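Local atomic coordinates of A197 (PDB entry 2C0N), a protein that probably transfers sugar units to an acceptor, as a crenarchaeal viral glycosyltransferase with the GT-A fold. Residues G81-C86 and F122-F127. Numbering follows the deposited sequence.
Sequences GYDVVC and FIKREF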
loop_
_atom_site.group_PDB
_atom_site.type_symbol
_atom_site.label_atom_id
_atom_site.label_comp_id
_atom_site.label_asym_id
_atom_site.label_seq_id
_atom_site.Cartn_x
_atom_site.Cartn_y
_atom_site.Cartn_z
ATOM N N GLY A 81 15.481 -10.202 28.806
ATOM C CA GLY A 81 16.562 -9.235 28.819
ATOM C C GLY A 81 17.255 -9.054 27.509
ATOM O O GLY A 81 18.278 -8.382 27.445
ATOM N N TYR A 82 16.691 -9.607 26.444
ATOM C CA TYR A 82 17.196 -9.251 25.118
ATOM C C TYR A 82 16.806 -7.831 24.713
ATOM O O TYR A 82 15.748 -7.321 25.098
ATOM C CB TYR A 82 16.777 -10.296 24.084
ATOM C CG TYR A 82 17.505 -11.568 24.321
ATOM C CD1 TYR A 82 18.815 -11.732 23.876
ATOM C CD2 TYR A 82 16.923 -12.591 25.036
ATOM C CE1 TYR A 82 19.517 -12.903 24.125
ATOM C CE2 TYR A 82 17.604 -13.776 25.287
ATOM C CZ TYR A 82 18.908 -13.923 24.828
ATOM O OH TYR A 82 19.585 -15.076 25.112
ATOM N N ASP A 83 17.667 -7.203 23.908
ATOM C CA ASP A 83 17.377 -5.884 23.368
ATOM C C ASP A 83 16.744 -5.922 21.984
ATOM O O ASP A 83 15.989 -5.017 21.593
ATOM C CB ASP A 83 18.670 -5.051 23.337
ATOM C CG ASP A 83 19.311 -4.907 24.675
ATOM O OD1 ASP A 83 18.602 -4.456 25.581
ATOM O OD2 ASP A 83 20.523 -5.239 24.834
ATOM N N VAL A 84 17.096 -6.923 21.203
ATOM C CA VAL A 84 16.700 -6.984 19.795
ATOM C C VAL A 84 16.340 -8.426 19.504
ATOM O O VAL A 84 17.055 -9.349 19.931
ATOM C CB VAL A 84 17.853 -6.588 18.880
ATOM C CG1 VAL A 84 17.516 -6.833 17.401
ATOM C CG2 VAL A 84 18.253 -5.136 19.137
ATOM N N VAL A 85 15.223 -8.608 18.824
ATOM C CA VAL A 85 14.773 -9.927 18.400
ATOM C C VAL A 85 14.687 -9.920 16.855
ATOM O O VAL A 85 14.039 -9.049 16.276
ATOM C CB VAL A 85 13.436 -10.272 19.037
ATOM C CG1 VAL A 85 12.945 -11.584 18.542
ATOM C CG2 VAL A 85 13.578 -10.310 20.568
ATOM N N CYS A 86 15.367 -10.880 16.230
ATOM C CA CYS A 86 15.545 -10.933 14.757
ATOM C C CYS A 86 14.695 -12.040 14.161
ATOM O O CYS A 86 14.622 -13.112 14.715
ATOM C CB CYS A 86 16.972 -11.271 14.408
ATOM S SG CYS A 86 18.143 -10.141 15.130
ATOM N N PHE A 122 12.866 -6.499 15.757
ATOM C CA PHE A 122 12.122 -5.869 16.812
ATOM C C PHE A 122 13.114 -5.339 17.828
ATOM O O PHE A 122 13.979 -6.073 18.271
ATOM C CB PHE A 122 11.213 -6.907 17.479
ATOM C CG PHE A 122 10.183 -7.509 16.543
ATOM C CD1 PHE A 122 10.538 -8.519 15.661
ATOM C CD2 PHE A 122 8.890 -7.035 16.523
ATOM C CE1 PHE A 122 9.618 -9.064 14.777
ATOM C CE2 PHE A 122 7.971 -7.552 15.644
ATOM C CZ PHE A 122 8.339 -8.584 14.763
ATOM N N ILE A 123 12.977 -4.062 18.195
ATOM C CA ILE A 123 13.924 -3.438 19.105
ATOM C C ILE A 123 13.168 -2.788 20.256
ATOM O O ILE A 123 12.282 -1.988 20.060
ATOM C CB ILE A 123 14.801 -2.382 18.407
ATOM C CG1 ILE A 123 15.316 -2.902 17.054
ATOM C CG2 ILE A 123 15.880 -1.937 19.344
ATOM C CD1 ILE A 123 16.138 -1.880 16.274
ATOM N N LYS A 124 13.563 -3.104 21.481
ATOM C CA LYS A 124 12.813 -2.557 22.606
ATOM C C LYS A 124 13.177 -1.111 22.963
ATOM O O LYS A 124 14.346 -0.682 22.868
ATOM C CB LYS A 124 12.904 -3.472 23.833
ATOM C CG LYS A 124 14.178 -3.503 24.598
ATOM C CD LYS A 124 14.035 -4.484 25.762
ATOM C CE LYS A 124 15.260 -4.627 26.610
ATOM N NZ LYS A 124 15.202 -5.793 27.570
ATOM N N ARG A 125 12.177 -0.390 23.443
ATOM C CA ARG A 125 12.355 0.993 23.810
ATOM C C ARG A 125 13.479 1.228 24.813
ATOM O O ARG A 125 14.256 2.166 24.675
ATOM C CB ARG A 125 11.060 1.517 24.392
ATOM C CG ARG A 125 11.173 2.932 24.927
ATOM C CD ARG A 125 9.821 3.450 25.294
ATOM N NE ARG A 125 8.995 3.759 24.119
ATOM C CZ ARG A 125 9.104 4.855 23.366
ATOM N NH1 ARG A 125 10.033 5.762 23.613
ATOM N NH2 ARG A 125 8.285 5.040 22.338
ATOM N N GLU A 126 13.517 0.407 25.854
ATOM C CA GLU A 126 14.543 0.533 26.870
ATOM C C GLU A 126 15.933 0.634 26.279
ATOM O O GLU A 126 16.747 1.432 26.746
ATOM C CB GLU A 126 14.499 -0.637 27.855
ATOM C CG GLU A 126 14.011 -0.249 29.216
ATOM C CD GLU A 126 14.647 -1.082 30.325
ATOM O OE1 GLU A 126 14.844 -2.309 30.110
ATOM O OE2 GLU A 126 14.964 -0.517 31.409
ATOM N N PHE A 127 16.222 -0.201 25.290
ATOM C CA PHE A 127 17.527 -0.177 24.640
ATOM C C PHE A 127 17.754 1.107 23.838
ATOM O O PHE A 127 18.829 1.713 23.901
ATOM C CB PHE A 127 17.674 -1.354 23.687
ATOM C CG PHE A 127 19.009 -1.414 23.039
ATOM C CD1 PHE A 127 20.118 -1.711 23.790
ATOM C CD2 PHE A 127 19.165 -1.156 21.677
ATOM C CE1 PHE A 127 21.366 -1.792 23.210
ATOM C CE2 PHE A 127 20.435 -1.222 21.103
ATOM C CZ PHE A 127 21.521 -1.527 21.877
#
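Three nearly straight backbone hydrogen bonds join the start of strand 84-88, with Asp83 just before it, to the end of strand 120-124, which runs antiparallel to it. Val85 and Phe122 form the hydrogen-bonded pair, Val85 N giving to Phe122 O and Phe122 N to Val85 O, each at 2.9 Å. Beyond the non-hydrogen-bonded pair of Val84 and Ile123, Lys124 N reaches Asp83 O at 3.1 Å with an N-H...O angle of 170°. Each acceptor is met in its carbonyl plane. Val84 CG2 lies alongside Ile123 CG2, 4.0 Å away, on one face of the sheet; Val85 and Phe122 project from the other, with Val85 O in plane at the edge of the Phe122 ring. At the end of strand 120-124, the Lys124 side chain starts from the crowded position (chi1 74°) and then runs extended alongside the loop before strand 84-88, so that NZ ends 3.0 Å from Tyr82 O in a weak hydrogen bond. Its NZ stays 4.2 Å from Asp83 OD1, too far for a salt bridge, though the opposite charges probably attract. Asp83 CB sits over one face of the Phe127 ring, 4.0 Å from its centroid, a CH-pi contact, and the carboxylate tilts 27° from the ring plane. In this GT-A fold the two strands belong to the mixed central sheet, where strand 84-88 is flanked on its other edge by the parallel strand 162-173. Lys124 also occupies the N-cap position of helix 125-128, whose first turn brings Phe127 to Asp83. Helix 71-80 packs on the Val85 and Phe122 face and closes with a Schellman motif at Gly81; its Phe78 O takes a second bond from Lys124 NZ. Helix 150-158 packs on the Val84 and Ile123 face and also meets Phe127, while Asp83 OD2 accepts a hydrogen bond from Arg161 N.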